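Local coordinates for protein 4-alpha-glucanotransferase (Aquifex aeolicus, PDB 1TZ7) that belongs to the amylomaltase family of glucanotransferases, enzymes built round a parallel beta/alpha barrel, at residues E280-K283 against E284-W288. Residues are numbered along the deposited sequence; the frame is centred on the assembly and turned at random.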
# COMPACT_ATOMS: atom_id res chain seq x y z
N GLU A 280 16.01 10.75 -17.20
CA GLU A 280 16.02 9.47 -17.93
C GLU A 280 14.60 8.91 -18.14
O GLU A 280 14.33 8.25 -19.14
CB GLU A 280 16.87 8.44 -17.19
CG GLU A 280 17.31 7.26 -18.05
CD GLU A 280 18.33 7.65 -19.11
OE1 GLU A 280 18.36 6.99 -20.17
OE2 GLU A 280 19.10 8.60 -18.88
N HIS A 281 13.70 9.16 -17.19
CA HIS A 281 12.31 8.73 -17.33
C HIS A 281 11.63 9.46 -18.45
O HIS A 281 10.93 8.87 -19.25
CB HIS A 281 11.55 8.90 -15.99
CG HIS A 281 12.20 8.18 -14.88
ND1 HIS A 281 11.95 6.86 -14.60
CD2 HIS A 281 13.17 8.56 -14.02
CE1 HIS A 281 12.71 6.47 -13.60
NE2 HIS A 281 13.46 7.48 -13.23
N GLU A 282 11.87 10.76 -18.52
CA GLU A 282 11.33 11.59 -19.59
C GLU A 282 11.92 11.17 -20.94
O GLU A 282 11.25 11.23 -21.97
CB GLU A 282 11.61 13.07 -19.31
CG GLU A 282 10.70 14.03 -20.07
CD GLU A 282 10.65 15.42 -19.45
OE1 GLU A 282 9.93 16.28 -19.98
OE2 GLU A 282 11.33 15.64 -18.42
N LYS A 283 13.18 10.75 -20.92
CA LYS A 283 13.87 10.32 -22.14
C LYS A 283 13.27 9.02 -22.71
O LYS A 283 13.21 8.84 -23.93
CB LYS A 283 15.36 10.12 -21.86
CG LYS A 283 16.19 9.81 -23.10
CD LYS A 283 17.67 9.65 -22.75
CE LYS A 283 18.46 9.10 -23.93
NZ LYS A 283 19.69 8.39 -23.49
N GLU A 284 12.82 8.13 -21.83
CA GLU A 284 12.18 6.87 -22.25
C GLU A 284 10.64 6.98 -22.24
O GLU A 284 9.94 5.97 -22.16
CB GLU A 284 12.64 5.69 -21.35
CG GLU A 284 12.44 5.91 -19.85
CD GLU A 284 11.80 4.71 -19.15
OE1 GLU A 284 10.77 4.90 -18.47
OE2 GLU A 284 12.33 3.57 -19.29
N GLY A 285 10.13 8.21 -22.33
CA GLY A 285 8.70 8.44 -22.47
C GLY A 285 7.88 7.97 -21.27
O GLY A 285 6.71 7.62 -21.42
N PHE A 286 8.51 7.95 -20.10
CA PHE A 286 7.84 7.54 -18.85
C PHE A 286 7.25 6.13 -18.93
O PHE A 286 6.25 5.85 -18.29
CB PHE A 286 6.73 8.55 -18.46
CG PHE A 286 7.23 9.95 -18.26
CD1 PHE A 286 6.94 10.94 -19.20
CD2 PHE A 286 7.98 10.28 -17.15
CE1 PHE A 286 7.40 12.23 -19.02
CE2 PHE A 286 8.44 11.57 -16.96
CZ PHE A 286 8.15 12.55 -17.90
N ARG A 287 7.87 5.25 -19.71
CA ARG A 287 7.25 3.95 -19.99
C ARG A 287 7.32 2.99 -18.80
O ARG A 287 6.49 2.10 -18.68
CB ARG A 287 7.85 3.31 -21.26
CG ARG A 287 9.36 2.93 -21.17
CD ARG A 287 9.95 2.36 -22.51
NE ARG A 287 9.49 3.11 -23.60
CZ ARG A 287 10.14 4.04 -24.30
NH1 ARG A 287 11.44 4.34 -24.16
NH2 ARG A 287 9.46 4.63 -25.23
N TRP A 288 8.29 3.18 -17.91
CA TRP A 288 8.37 2.40 -16.68
C TRP A 288 7.20 2.75 -15.76
O TRP A 288 6.57 1.86 -15.19
CB TRP A 288 9.69 2.67 -15.96
CG TRP A 288 9.88 1.85 -14.72
CD1 TRP A 288 10.24 0.54 -14.65
CD2 TRP A 288 9.72 2.29 -13.37
NE1 TRP A 288 10.32 0.14 -13.34
CE2 TRP A 288 10.00 1.20 -12.53
CE3 TRP A 288 9.36 3.52 -12.78
CZ2 TRP A 288 9.94 1.28 -11.13
CZ3 TRP A 288 9.30 3.59 -11.39
CH2 TRP A 288 9.59 2.48 -10.59
O HOH W 1 9.44 6.03 -16.44
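Phe286 and Glu282 meet because their first torsions bring both side chains to one flank of the turn: the phenyl CG sits opposite its own carbonyl carbon (chi1 -59°), while the Glu282 chain leaves with CG opposite its backbone N and runs on extended. The glutamate chain runs alongside the ring in the same direction, its carboxylate plane turned 30° from the ring plane. Glu282 CA sits over the ring face, 4.0 Å from the Phe286 centroid, a CH-pi contact, and Glu282 CG rests 3.7 Å from Phe286 CZ. The Phe286 side chain also touches Thr336 and Leu337 of helix 334-344.

Glu284 folds differently. With CG between backbone N and carbonyl carbon (chi1 54°), its bent chain passes close to the carbonyl oxygens of Glu280 and His281. Glu284 OE1 accepts Trp288 N at 3.1 Å, from the syn side but tilted out of the carboxylate plane. Glu284 OE1 also accepts a hydrogen bond from a water, 2.7 Å away, which lies in plane at the His281 ring edge, 3.2 Å from His281 ND1. His281 NE2 is held by Leu244 O.

In the backbone, Phe286 N reaches His281 O at 2.7 Å, and Gly285 N makes a weak bond to Glu282 O at 3.2 Å. Gly285, at positive phi, is the C-prime residue, and Phe286 stands at the N-cap position of helix 287-297: a Schellman motif ends helix 278-283 and leads directly into the next helix.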